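PDB 6AM0: KLLA0A11308p from Kluyveromyces lactis, which is a cytoplasmic EDC3-family protein that probably binds mRNA and promotes its decapping, represented here by its N-terminal Sm-like domain. Local coordinates for residues D[5-10]-D[57-62]; D[11-16]-D[52-57]; D[15-20]-D[38-43]; D[30-35]-D[44-49]. All blocks are in the same frame, centred on the assembly; numbering follows the deposited sequence.

Interaction 1: D[5-10]-D[57-62]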
loop_
_atom_site.group_PDB
_atom_site.type_symbol
_atom_site.label_atom_id
_atom_site.label_comp_id
_atom_site.label_asym_id
_atom_site.label_seq_id
_atom_site.Cartn_x
_atom_site.Cartn_y
_atom_site.Cartn_z
ATOM N N LYS D 5 -10.929 6.790 -14.725
ATOM C CA LYS D 5 -12.121 6.037 -15.075
ATOM C C LYS D 5 -11.763 4.597 -15.411
ATOM O O LYS D 5 -10.825 4.334 -16.169
ATOM C CB LYS D 5 -12.807 6.722 -16.254
ATOM C CG LYS D 5 -13.419 8.051 -15.846
ATOM C CD LYS D 5 -13.493 9.034 -17.002
ATOM C CE LYS D 5 -13.803 10.435 -16.495
ATOM N NZ LYS D 5 -14.257 11.341 -17.582
ATOM N N GLY D 6 -12.513 3.665 -14.828
ATOM C CA GLY D 6 -12.268 2.249 -14.970
ATOM C C GLY D 6 -11.572 1.616 -13.784
ATOM O O GLY D 6 -11.537 0.382 -13.695
ATOM N N TYR D 7 -11.008 2.418 -12.884
ATOM C CA TYR D 7 -10.365 1.877 -11.698
ATOM C C TYR D 7 -11.408 1.318 -10.735
ATOM O O TYR D 7 -12.478 1.903 -10.541
ATOM C CB TYR D 7 -9.532 2.961 -11.012
ATOM C CG TYR D 7 -8.185 3.201 -11.661
ATOM C CD1 TYR D 7 -8.097 3.609 -12.986
ATOM C CD2 TYR D 7 -7.005 3.040 -10.950
ATOM C CE1 TYR D 7 -6.873 3.836 -13.590
ATOM C CE2 TYR D 7 -5.773 3.266 -11.548
ATOM C CZ TYR D 7 -5.715 3.665 -12.867
ATOM O OH TYR D 7 -4.500 3.894 -13.472
ATOM N N GLN D 8 -11.072 0.195 -10.105
ATOM C CA GLN D 8 -11.937 -0.433 -9.113
ATOM C C GLN D 8 -11.728 0.247 -7.763
ATOM O O GLN D 8 -10.598 0.309 -7.266
ATOM C CB GLN D 8 -11.627 -1.925 -9.036
ATOM C CG GLN D 8 -12.589 -2.775 -8.220
ATOM C CD GLN D 8 -14.034 -2.661 -8.672
ATOM O OE1 GLN D 8 -14.326 -2.190 -9.771
ATOM N NE2 GLN D 8 -14.949 -3.120 -7.828
ATOM N N ILE D 9 -12.808 0.745 -7.160
ATOM C CA ILE D 9 -12.715 1.647 -6.015
ATOM C C ILE D 9 -13.557 1.102 -4.868
ATOM O O ILE D 9 -14.626 0.519 -5.088
ATOM C CB ILE D 9 -13.166 3.077 -6.390
ATOM C CG1 ILE D 9 -12.361 3.605 -7.580
ATOM C CG2 ILE D 9 -13.040 4.030 -5.207
ATOM C CD1 ILE D 9 -10.866 3.594 -7.362
ATOM N N GLU D 10 -13.062 1.289 -3.640
ATOM C CA GLU D 10 -13.785 0.955 -2.419
ATOM C C GLU D 10 -13.654 2.118 -1.445
ATOM O O GLU D 10 -12.542 2.577 -1.170
ATOM C CB GLU D 10 -13.248 -0.340 -1.801
ATOM C CG GLU D 10 -14.207 -1.038 -0.852
ATOM C CD GLU D 10 -13.815 -2.482 -0.597
ATOM O OE1 GLU D 10 -12.827 -2.947 -1.206
ATOM O OE2 GLU D 10 -14.496 -3.152 0.209
ATOM N N LEU D 57 -10.783 6.179 1.375
ATOM C CA LEU D 57 -10.929 5.609 0.043
ATOM C C LEU D 57 -9.684 4.791 -0.276
ATOM O O LEU D 57 -8.565 5.223 0.013
ATOM C CB LEU D 57 -11.142 6.717 -1.001
ATOM C CG LEU D 57 -11.106 6.423 -2.504
ATOM C CD1 LEU D 57 -12.073 7.344 -3.221
ATOM C CD2 LEU D 57 -9.707 6.597 -3.079
ATOM N N LYS D 58 -9.873 3.623 -0.887
ATOM C CA LYS D 58 -8.739 2.820 -1.323
ATOM C C LYS D 58 -9.127 2.119 -2.622
ATOM O O LYS D 58 -10.311 1.921 -2.909
ATOM C CB LYS D 58 -8.295 1.853 -0.215
ATOM C CG LYS D 58 -6.806 1.515 -0.240
ATOM C CD LYS D 58 -6.499 0.127 0.294
ATOM C CE LYS D 58 -5.051 -0.252 0.016
ATOM N NZ LYS D 58 -4.682 -1.536 0.669
ATOM N N VAL D 59 -8.117 1.734 -3.404
ATOM C CA VAL D 59 -8.299 1.238 -4.766
ATOM C C VAL D 59 -7.855 -0.218 -4.842
ATOM O O VAL D 59 -6.846 -0.606 -4.243
ATOM C CB VAL D 59 -7.525 2.107 -5.784
ATOM C CG1 VAL D 59 -6.060 2.146 -5.439
ATOM C CG2 VAL D 59 -7.708 1.587 -7.195
ATOM N N LEU D 60 -8.620 -1.028 -5.583
ATOM C CA LEU D 60 -8.399 -2.468 -5.661
ATOM C C LEU D 60 -7.832 -2.919 -7.001
ATOM O O LEU D 60 -6.784 -3.570 -7.035
ATOM C CB LEU D 60 -9.715 -3.209 -5.393
ATOM C CG LEU D 60 -10.563 -2.805 -4.189
ATOM C CD1 LEU D 60 -11.863 -3.596 -4.188
ATOM C CD2 LEU D 60 -9.799 -3.017 -2.895
ATOM N N LYS D 61 -8.509 -2.630 -8.108
ATOM C CA LYS D 61 -8.096 -3.136 -9.407
ATOM C C LYS D 61 -7.885 -1.994 -10.393
ATOM O O LYS D 61 -8.401 -0.886 -10.224
ATOM C CB LYS D 61 -9.127 -4.120 -9.985
ATOM C CG LYS D 61 -9.636 -5.174 -9.012
ATOM C CD LYS D 61 -8.951 -6.516 -9.230
ATOM C CE LYS D 61 -9.739 -7.652 -8.587
ATOM N NZ LYS D 61 -9.910 -7.461 -7.120
ATOM N N LEU D 62 -7.109 -2.290 -11.422
ATOM C CA LEU D 62 -6.914 -1.426 -12.578
ATOM C C LEU D 62 -7.994 -1.707 -13.610
ATOM O O LEU D 62 -8.695 -2.718 -13.540
ATOM C CB LEU D 62 -5.519 -1.657 -13.157
ATOM C CG LEU D 62 -4.374 -0.774 -12.650
ATOM C CD1 LEU D 62 -4.316 -0.746 -11.134
ATOM C CD2 LEU D 62 -3.043 -1.245 -13.223
#

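Interaction 2: D[11-16]-D[52-57]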
loop_
_atom_site.group_PDB
_atom_site.type_symbol
_atom_site.label_atom_id
_atom_site.label_comp_id
_atom_site.label_asym_id
_atom_site.label_seq_id
_atom_site.Cartn_x
_atom_site.Cartn_y
_atom_site.Cartn_z
ATOM N N ILE D 11 -14.790 2.591 -0.930
ATOM C CA ILE D 11 -14.870 3.782 -0.096
ATOM C C ILE D 11 -15.572 3.413 1.204
ATOM O O ILE D 11 -16.243 2.384 1.303
ATOM C CB ILE D 11 -15.593 4.951 -0.811
ATOM C CG1 ILE D 11 -17.040 4.588 -1.169
ATOM C CG2 ILE D 11 -14.841 5.361 -2.066
ATOM C CD1 ILE D 11 -18.086 5.133 -0.211
ATOM N N GLU D 12 -15.422 4.274 2.208
ATOM C CA GLU D 12 -15.957 4.002 3.535
ATOM C C GLU D 12 -16.723 5.214 4.033
ATOM O O GLU D 12 -16.357 6.349 3.724
ATOM C CB GLU D 12 -14.846 3.683 4.537
ATOM C CG GLU D 12 -13.966 2.514 4.162
ATOM C CD GLU D 12 -13.029 2.124 5.283
ATOM O OE1 GLU D 12 -13.085 2.770 6.357
ATOM O OE2 GLU D 12 -12.313 1.109 5.124
ATOM N N LEU D 13 -17.776 4.968 4.815
ATOM C CA LEU D 13 -18.594 6.018 5.404
ATOM C C LEU D 13 -18.309 6.107 6.913
ATOM O O LEU D 13 -17.283 5.598 7.392
ATOM C CB LEU D 13 -20.065 5.749 5.075
ATOM C CG LEU D 13 -20.404 5.578 3.586
ATOM C CD1 LEU D 13 -21.907 5.570 3.387
ATOM C CD2 LEU D 13 -19.757 6.647 2.716
ATOM N N LYS D 14 -19.212 6.749 7.664
ATOM C CA LYS D 14 -18.889 7.088 9.051
ATOM C C LYS D 14 -18.817 5.859 9.951
ATOM O O LYS D 14 -18.040 5.849 10.912
ATOM C CB LYS D 14 -19.894 8.102 9.610
ATOM C CG LYS D 14 -21.272 7.548 9.917
ATOM C CD LYS D 14 -22.179 8.596 10.554
ATOM C CE LYS D 14 -23.513 7.991 10.971
ATOM N NZ LYS D 14 -24.428 8.995 11.581
ATOM N N ASP D 15 -19.597 4.816 9.668
ATOM C CA ASP D 15 -19.637 3.637 10.523
ATOM C C ASP D 15 -18.824 2.482 9.954
ATOM O O ASP D 15 -19.182 1.313 10.148
ATOM C CB ASP D 15 -21.084 3.206 10.763
ATOM C CG ASP D 15 -21.983 4.370 11.131
ATOM O OD1 ASP D 15 -21.933 4.821 12.296
ATOM O OD2 ASP D 15 -22.735 4.837 10.251
ATOM N N GLY D 16 -17.735 2.784 9.253
ATOM C CA GLY D 16 -16.977 1.751 8.583
ATOM C C GLY D 16 -17.702 1.029 7.469
ATOM O O GLY D 16 -17.172 0.051 6.940
ATOM N N ASP D 52 -17.846 15.158 1.061
ATOM C CA ASP D 52 -18.086 15.502 2.458
ATOM C C ASP D 52 -18.301 14.255 3.305
ATOM O O ASP D 52 -17.885 14.205 4.468
ATOM C CB ASP D 52 -19.301 16.423 2.565
ATOM C CG ASP D 52 -19.245 17.575 1.584
ATOM O OD1 ASP D 52 -18.311 17.601 0.755
ATOM O OD2 ASP D 52 -20.139 18.448 1.639
ATOM N N LYS D 53 -18.950 13.240 2.740
ATOM C CA LYS D 53 -19.363 12.062 3.486
ATOM C C LYS D 53 -18.343 10.929 3.444
ATOM O O LYS D 53 -18.640 9.832 3.925
ATOM C CB LYS D 53 -20.706 11.559 2.950
ATOM C CG LYS D 53 -21.722 12.660 2.689
ATOM C CD LYS D 53 -22.424 13.116 3.955
ATOM C CE LYS D 53 -23.582 14.041 3.615
ATOM N NZ LYS D 53 -24.526 14.224 4.751
ATOM N N LEU D 54 -17.144 11.171 2.919
ATOM C CA LEU D 54 -16.142 10.125 2.752
ATOM C C LEU D 54 -15.089 10.214 3.847
ATOM O O LEU D 54 -14.483 11.271 4.052
ATOM C CB LEU D 54 -15.469 10.223 1.382
ATOM C CG LEU D 54 -16.352 9.958 0.166
ATOM C CD1 LEU D 54 -15.488 9.631 -1.039
ATOM C CD2 LEU D 54 -17.332 8.834 0.454
ATOM N N TYR D 55 -14.862 9.094 4.531
ATOM C CA TYR D 55 -13.861 9.023 5.588
ATOM C C TYR D 55 -12.572 8.339 5.156
ATOM O O TYR D 55 -11.509 8.667 5.693
ATOM C CB TYR D 55 -14.445 8.316 6.816
ATOM C CG TYR D 55 -15.413 9.186 7.587
ATOM C CD1 TYR D 55 -16.735 9.317 7.182
ATOM C CD2 TYR D 55 -14.999 9.893 8.709
ATOM C CE1 TYR D 55 -17.619 10.122 7.881
ATOM C CE2 TYR D 55 -15.876 10.696 9.414
ATOM C CZ TYR D 55 -17.184 10.806 8.996
ATOM O OH TYR D 55 -18.060 11.606 9.695
ATOM N N ASP D 56 -12.628 7.405 4.205
ATOM C CA ASP D 56 -11.407 6.894 3.596
ATOM C C ASP D 56 -11.767 6.227 2.275
ATOM O O ASP D 56 -12.898 5.769 2.079
ATOM C CB ASP D 56 -10.687 5.904 4.526
ATOM C CG ASP D 56 -9.293 5.520 4.034
ATOM O OD1 ASP D 56 -9.048 5.507 2.809
ATOM O OD2 ASP D 56 -8.429 5.231 4.887
ATOM N N LEU D 57 -10.783 6.179 1.375
ATOM C CA LEU D 57 -10.929 5.609 0.043
ATOM C C LEU D 57 -9.684 4.791 -0.276
ATOM O O LEU D 57 -8.565 5.223 0.013
ATOM C CB LEU D 57 -11.142 6.717 -1.001
ATOM C CG LEU D 57 -11.106 6.423 -2.504
ATOM C CD1 LEU D 57 -12.073 7.344 -3.221
ATOM C CD2 LEU D 57 -9.707 6.597 -3.079
#

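Interaction 3: D[15-20]-D[38-43]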
loop_
_atom_site.group_PDB
_atom_site.type_symbol
_atom_site.label_atom_id
_atom_site.label_comp_id
_atom_site.label_asym_id
_atom_site.label_seq_id
_atom_site.Cartn_x
_atom_site.Cartn_y
_atom_site.Cartn_z
ATOM N N ASP D 15 -19.597 4.816 9.668
ATOM C CA ASP D 15 -19.637 3.637 10.523
ATOM C C ASP D 15 -18.824 2.482 9.954
ATOM O O ASP D 15 -19.182 1.313 10.148
ATOM C CB ASP D 15 -21.084 3.206 10.763
ATOM C CG ASP D 15 -21.983 4.370 11.131
ATOM O OD1 ASP D 15 -21.933 4.821 12.296
ATOM O OD2 ASP D 15 -22.735 4.837 10.251
ATOM N N GLY D 16 -17.735 2.784 9.253
ATOM C CA GLY D 16 -16.977 1.751 8.583
ATOM C C GLY D 16 -17.702 1.029 7.469
ATOM O O GLY D 16 -17.172 0.051 6.940
ATOM N N LYS D 17 -18.897 1.469 7.091
ATOM C CA LYS D 17 -19.590 0.860 5.964
ATOM C C LYS D 17 -18.843 1.162 4.663
ATOM O O LYS D 17 -18.402 2.291 4.437
ATOM C CB LYS D 17 -21.030 1.366 5.922
ATOM C CG LYS D 17 -21.679 1.341 7.301
ATOM C CD LYS D 17 -21.536 -0.054 7.909
ATOM C CE LYS D 17 -22.120 -0.115 9.292
ATOM N NZ LYS D 17 -23.571 0.168 9.164
ATOM N N ARG D 18 -18.753 0.157 3.777
ATOM C CA ARG D 18 -17.911 0.208 2.581
ATOM C C ARG D 18 -18.742 0.024 1.319
ATOM O O ARG D 18 -19.597 -0.865 1.252
ATOM C CB ARG D 18 -16.847 -0.896 2.650
ATOM C CG ARG D 18 -16.101 -0.819 3.977
ATOM C CD ARG D 18 -15.018 -1.855 4.248
ATOM N NE ARG D 18 -14.452 -1.582 5.569
ATOM C CZ ARG D 18 -13.359 -2.146 6.059
ATOM N NH1 ARG D 18 -12.936 -1.820 7.268
ATOM N NH2 ARG D 18 -12.691 -3.015 5.324
ATOM N N ILE D 19 -18.485 0.870 0.320
ATOM C CA ILE D 19 -19.149 0.797 -0.974
ATOM C C ILE D 19 -18.075 0.470 -1.997
ATOM O O ILE D 19 -16.990 1.058 -1.973
ATOM C CB ILE D 19 -19.875 2.110 -1.345
ATOM C CG1 ILE D 19 -20.844 2.547 -0.241
ATOM C CG2 ILE D 19 -20.588 1.959 -2.678
ATOM C CD1 ILE D 19 -21.650 1.424 0.373
ATOM N N THR D 20 -18.371 -0.459 -2.897
ATOM C CA THR D 20 -17.432 -0.858 -3.935
ATOM C C THR D 20 -18.058 -0.605 -5.296
ATOM O O THR D 20 -19.228 -0.928 -5.513
ATOM C CB THR D 20 -17.056 -2.342 -3.813
ATOM O OG1 THR D 20 -16.668 -2.643 -2.466
ATOM C CG2 THR D 20 -15.907 -2.682 -4.748
ATOM N N PHE D 38 -22.913 -2.823 -1.982
ATOM C CA PHE D 38 -22.878 -2.290 -0.625
ATOM C C PHE D 38 -22.581 -3.409 0.365
ATOM O O PHE D 38 -23.099 -4.523 0.227
ATOM C CB PHE D 38 -24.202 -1.605 -0.262
ATOM C CG PHE D 38 -24.573 -0.468 -1.178
ATOM C CD1 PHE D 38 -23.616 0.154 -1.961
ATOM C CD2 PHE D 38 -25.877 -0.014 -1.250
ATOM C CE1 PHE D 38 -23.951 1.197 -2.800
ATOM C CE2 PHE D 38 -26.212 1.034 -2.091
ATOM C CZ PHE D 38 -25.248 1.636 -2.866
ATOM N N GLN D 39 -21.734 -3.107 1.357
ATOM C CA GLN D 39 -21.365 -4.097 2.368
ATOM C C GLN D 39 -22.594 -4.655 3.076
ATOM O O GLN D 39 -22.718 -5.871 3.265
ATOM C CB GLN D 39 -20.402 -3.483 3.385
ATOM C CG GLN D 39 -19.837 -4.490 4.386
ATOM C CD GLN D 39 -18.612 -3.974 5.117
ATOM O OE1 GLN D 39 -18.292 -2.789 5.050
ATOM N NE2 GLN D 39 -17.913 -4.866 5.812
ATOM N N ASP D 40 -23.508 -3.782 3.481
ATOM C CA ASP D 40 -24.689 -4.210 4.215
ATOM C C ASP D 40 -25.799 -4.724 3.311
ATOM O O ASP D 40 -26.866 -5.089 3.818
ATOM C CB ASP D 40 -25.219 -3.062 5.074
ATOM C CG ASP D 40 -25.608 -3.513 6.464
ATOM O OD1 ASP D 40 -26.696 -4.108 6.613
ATOM O OD2 ASP D 40 -24.821 -3.276 7.403
ATOM N N GLY D 41 -25.589 -4.755 2.007
ATOM C CA GLY D 41 -26.585 -5.324 1.117
ATOM C C GLY D 41 -27.133 -4.302 0.139
ATOM O O GLY D 41 -27.461 -3.169 0.510
ATOM N N GLY D 42 -27.233 -4.705 -1.123
ATOM C CA GLY D 42 -27.838 -3.893 -2.162
ATOM C C GLY D 42 -26.892 -3.485 -3.271
ATOM O O GLY D 42 -25.738 -3.127 -3.022
ATOM N N VAL D 43 -27.370 -3.564 -4.508
ATOM C CA VAL D 43 -26.605 -3.155 -5.678
ATOM C C VAL D 43 -27.265 -1.933 -6.310
ATOM O O VAL D 43 -28.456 -1.663 -6.118
ATOM C CB VAL D 43 -26.450 -4.302 -6.697
ATOM C CG1 VAL D 43 -25.731 -5.475 -6.044
ATOM C CG2 VAL D 43 -27.806 -4.732 -7.232
#

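Interaction 4: D[30-35]-D[44-49]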
loop_
_atom_site.group_PDB
_atom_site.type_symbol
_atom_site.label_atom_id
_atom_site.label_comp_id
_atom_site.label_asym_id
_atom_site.label_seq_id
_atom_site.Cartn_x
_atom_site.Cartn_y
_atom_site.Cartn_z
ATOM N N SER D 30 -17.406 15.774 -6.041
ATOM C CA SER D 30 -18.293 14.624 -6.143
ATOM C C SER D 30 -17.567 13.462 -6.810
ATOM O O SER D 30 -16.597 13.645 -7.549
ATOM C CB SER D 30 -19.577 14.966 -6.910
ATOM O OG SER D 30 -20.319 13.800 -7.223
ATOM N N LEU D 31 -18.069 12.260 -6.536
ATOM C CA LEU D 31 -17.528 11.009 -7.049
ATOM C C LEU D 31 -18.679 10.131 -7.516
ATOM O O LEU D 31 -19.650 9.937 -6.776
ATOM C CB LEU D 31 -16.715 10.289 -5.968
ATOM C CG LEU D 31 -16.482 8.781 -6.088
ATOM C CD1 LEU D 31 -15.474 8.449 -7.174
ATOM C CD2 LEU D 31 -16.041 8.216 -4.750
ATOM N N THR D 32 -18.572 9.606 -8.736
ATOM C CA THR D 32 -19.608 8.769 -9.329
ATOM C C THR D 32 -19.062 7.372 -9.595
ATOM O O THR D 32 -17.948 7.216 -10.098
ATOM C CB THR D 32 -20.133 9.378 -10.638
ATOM O OG1 THR D 32 -20.621 10.702 -10.389
ATOM C CG2 THR D 32 -21.255 8.526 -11.221
ATOM N N LEU D 33 -19.865 6.363 -9.261
ATOM C CA LEU D 33 -19.529 4.958 -9.437
ATOM C C LEU D 33 -20.629 4.264 -10.224
ATOM O O LEU D 33 -21.777 4.712 -10.256
ATOM C CB LEU D 33 -19.349 4.246 -8.089
ATOM C CG LEU D 33 -18.277 4.762 -7.133
ATOM C CD1 LEU D 33 -18.479 4.155 -5.752
ATOM C CD2 LEU D 33 -16.888 4.455 -7.668
ATOM N N THR D 34 -20.265 3.157 -10.863
ATOM C CA THR D 34 -21.217 2.269 -11.506
ATOM C C THR D 34 -21.114 0.876 -10.897
ATOM O O THR D 34 -20.054 0.477 -10.391
ATOM C CB THR D 34 -21.001 2.197 -13.027
ATOM O OG1 THR D 34 -19.638 1.863 -13.307
ATOM C CG2 THR D 34 -21.345 3.526 -13.681
ATOM N N ASP D 35 -22.252 0.169 -10.932
ATOM C CA ASP D 35 -22.447 -1.169 -10.358
ATOM C C ASP D 35 -21.931 -1.257 -8.919
ATOM O O ASP D 35 -21.251 -2.205 -8.523
ATOM C CB ASP D 35 -21.864 -2.269 -11.264
ATOM C CG ASP D 35 -20.358 -2.171 -11.474
ATOM O OD1 ASP D 35 -19.583 -2.119 -10.495
ATOM O OD2 ASP D 35 -19.942 -2.146 -12.652
ATOM N N SER D 44 -26.464 -1.168 -7.056
ATOM C CA SER D 44 -26.974 0.017 -7.720
ATOM C C SER D 44 -26.187 0.282 -8.997
ATOM O O SER D 44 -24.948 0.313 -8.948
ATOM C CB SER D 44 -26.899 1.230 -6.799
ATOM O OG SER D 44 -27.516 2.346 -7.404
ATOM N N PRO D 45 -26.860 0.512 -10.130
ATOM C CA PRO D 45 -26.116 0.702 -11.384
ATOM C C PRO D 45 -25.334 2.001 -11.432
ATOM O O PRO D 45 -24.267 2.037 -12.054
ATOM C CB PRO D 45 -27.215 0.667 -12.455
ATOM C CG PRO D 45 -28.371 -0.027 -11.797
ATOM C CD PRO D 45 -28.308 0.400 -10.364
ATOM N N VAL D 46 -25.828 3.069 -10.806
ATOM C CA VAL D 46 -25.127 4.348 -10.739
ATOM C C VAL D 46 -25.256 4.890 -9.322
ATOM O O VAL D 46 -26.357 4.919 -8.763
ATOM C CB VAL D 46 -25.675 5.370 -11.757
ATOM C CG1 VAL D 46 -25.009 6.722 -11.565
ATOM C CG2 VAL D 46 -25.462 4.882 -13.175
ATOM N N PHE D 47 -24.136 5.322 -8.742
ATOM C CA PHE D 47 -24.087 5.823 -7.372
ATOM C C PHE D 47 -23.278 7.111 -7.330
ATOM O O PHE D 47 -22.098 7.112 -7.689
ATOM C CB PHE D 47 -23.476 4.770 -6.444
ATOM C CG PHE D 47 -23.276 5.239 -5.037
ATOM C CD1 PHE D 47 -24.351 5.388 -4.181
ATOM C CD2 PHE D 47 -22.004 5.497 -4.557
ATOM C CE1 PHE D 47 -24.162 5.813 -2.883
ATOM C CE2 PHE D 47 -21.809 5.916 -3.258
ATOM C CZ PHE D 47 -22.889 6.074 -2.419
ATOM N N LYS D 48 -23.897 8.196 -6.870
ATOM C CA LYS D 48 -23.256 9.504 -6.787
ATOM C C LYS D 48 -23.106 9.903 -5.323
ATOM O O LYS D 48 -24.086 9.885 -4.569
ATOM C CB LYS D 48 -24.050 10.555 -7.569
ATOM C CG LYS D 48 -24.088 10.283 -9.074
ATOM C CD LYS D 48 -24.473 11.513 -9.887
ATOM C CE LYS D 48 -25.978 11.642 -10.052
ATOM N NZ LYS D 48 -26.336 12.795 -10.930
ATOM N N ILE D 49 -21.889 10.292 -4.936
ATOM C CA ILE D 49 -21.543 10.568 -3.546
ATOM C C ILE D 49 -20.711 11.843 -3.480
ATOM O O ILE D 49 -20.002 12.194 -4.426
ATOM C CB ILE D 49 -20.778 9.374 -2.918
ATOM C CG1 ILE D 49 -20.482 9.603 -1.434
ATOM C CG2 ILE D 49 -19.485 9.113 -3.673
ATOM C CD1 ILE D 49 -21.702 9.680 -0.561
#

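Interaction 1: D[5-10]-D[57-62]
Four backbone hydrogen bonds join the start of strand 8-12 to the end of strand 56-59, whose short segments run at 150° to each other. Glu-10 and Lys-58 form the hydrogen-bonded antiparallel pair: Glu-10 N to Lys-58 O and Lys-58 N to Glu-10 O both measure 2.9 Å, and each donor lies nearly along the C=O axis. Beyond them Gln-8 faces two residues, giving Leu-60 N to Gln-8 O at 2.9 Å but sending its own N to Lys-61 O, also 2.9 Å, with both donors above the carbonyl plane. Leu-60 and Lys-61 opposite Gln-8 form a beta bulge, Leu-60 having the helical-range psi of -57°.

Ile-9 and Val-59 are the non-hydrogen-bonded pair between these rungs. The two branches of Ile-9 divide the work: CD1 crosses obliquely to Val-59 CG2 at 3.7 Å, while CG2, anti to the backbone N, meets Leu-57 CD1 at 4.0 Å. An alanine here would probably weaken the packing on Val-59 and Leu-57, since both of these methyls would be gone. Val-59 CG2 also sits at the ring edge of Tyr-7, 4.1 Å from CD2. Gln-8 and Lys-61 run side by side, CB to CB 3.5 Å, and Leu-60 lies against the Glu-10 carboxylate.

Further out, Ile-9 bonds through its backbone to Gly-21 on the next strand, and the O of Leu-60 accepts a hydrogen bond from a basic side chain of another protein's chain. The main-chain bonds thus fix the register, while Ile-9, Val-59 and Leu-57 supply the buried apolar contact.

Interaction 2: D[11-16]-D[52-57]
The ring of Tyr-55 leans obliquely against the backbone of the 13-16 turn, its CE1 3.5 Å from both CA and CB of Lys-14, and Tyr-55 CD1 lies 3.6 Å from Leu-13 C. Lys-14 CG lies in the crowded position between backbone N and carbonyl carbon, and from there the chain extends away from the ring, so CB alone of its side chain does the main touching. The carboxylates of Glu-12 and Asp-56 turn to partners on other chains: Glu-12 OE1 makes a salt bridge with Arg-18 of the second subunit, and Asp-56 OD1 one with a basic side chain of another protein's chain. These cations would be expected to offset the repulsion between the two acids, Glu-12 OE1 and Asp-56 OD2 being 5.5 Å apart, and that from Glu-12 of the second subunit, a like charge close by.

The backbone holds the strands less evenly here. Tyr-55 N reaches Glu-12 O at 3.2 Å almost in a straight line (173°), whereas Glu-12 N to Asp-56 O, at 2.9 Å, is bent to 136° at the hydrogen.

On the buried face, Ile-11 spreads its branches over two leucines. CG2, beside the backbone N, crosses to Leu-57 CD1 at 3.6 Å; CD1, at the end of the other branch, meets Leu-54 CD2 at 3.8 Å. Leu-13 bends its CD2 back to that same Leu-54 methyl.

A type I turn from Leu-13 to Gly-16, the glycine at positive phi, leads the chain onward. Pairing of the first strand with the last is characteristic of the strongly bent, partly open barrel of the Sm fold.

Interaction 3: D[15-20]-D[38-43]
Among the backbone bonds, the one that crosses the contact runs from Gln-39 N to Arg-18 O, 3.1 Å long and nearly along the C=O axis. The loop shapes itself by two more: Gly-41 N to Phe-38 O at 3.1 Å closes a type I turn, and Phe-38 N to Gly-42 O at 3.0 Å holds its base. Ile-19 and Phe-38 follow as a non-hydrogen-bonded antiparallel pair.

Polar side-chain contacts are softer. Gln-39, with CG anti to its backbone N (chi1 -173°) and the chain extended beyond, runs alongside Arg-18 and brings OE1 to the Arg-18 backbone N and side-chain CG. The bond from Arg-18 N to Gln-39 OE1, at 3.2 Å, is weak because the angle at the hydrogen is 123°. The amide and guanidinium planes are turned 62° apart, so the two groups do not stack. The guanidinium of Arg-18 makes a cation-pi contact with Tyr-55 of the second subunit. Lys-17 NZ stands 4.1 Å from Asp-40 OD2, beyond a salt bridge.

Apolar packing rests on Ile-19. Lying alongside Phe-38, it sets CD1 3.3 Å from ring atom CD1 and CG2 3.5 Å from ring atom CE1, so that both branches meet the CD1-CE1 bond of the ring obliquely. A serine here would probably loosen the aromatic ring, because both the CD1 and CG2 methyls that touch it would be gone.

The arrangement belongs to the Sm fold, in which the loop joining strands 36-38 and 43-50 is here packed against the start of strand 18-26.

Interaction 4: D[30-35]-D[44-49]
Different first torsions bring Leu-33 and Phe-47 together: Leu-33 CG is anti to the carbonyl carbon (chi1 -59°), Phe-47 CG anti to the backbone N (chi1 175°). The side chains run alongside, and Leu-33 CD1 arrives at the ring edge, near its plane, 4.0 Å from Phe-47 CD2. On the same face Ile-49 holds CG2 in the crowded position between N and carbonyl carbon, which turns this methyl to Leu-31 CD2 at 3.7 Å. The other face pairs Thr-32 with the stem of Lys-48, OG1 to CG 3.7 Å.

Leu-31 and Ile-49 exchange two backbone bonds of 2.9 Å (Leu-31 N to Ile-49 O and Ile-49 N to Leu-31 O). Leu-33 and Phe-47 likewise exchange two (Leu-33 N to Phe-47 O 2.8 Å, in the carbonyl plane). Asp-35 N to Pro-45 O, 3.0 Å, extends the pairing to where both segments turn a corner.

Ser-30 OG hydrogen-bonds the backbone of the bound peptide, placing this pair beside a ligand. Strand 30-33 lies between strands 43-50 and 18-26; on the latter, Thr-32 bonds through its backbone to Lys-24 and Gln-25, and Leu-31 packs on Leu-23.

From the N terminus, residues 5-10 open the widest loop, which interaction 1 closes only at 57-62. Interaction 2 lies within it, continuing the same pairing of strands 8-12 and 56-59 and sharing Leu-57. From the turn at residues 15 and 16, common to interactions 2 and 3, the chain enters strand 18-26, and interaction 3 closes a loop at 38-43. Interaction 4 starts inside that loop, at 30-35, and ends beyond it at 44-49, so the two cross; both interactions 1 and 2 enclose interaction 4. Side chains of different contacts also meet: Leu-54 of interaction 2 packs on Leu-31 and Ile-49 of interaction 4, and Phe-38 meets Phe-47, tying the curled sheet together.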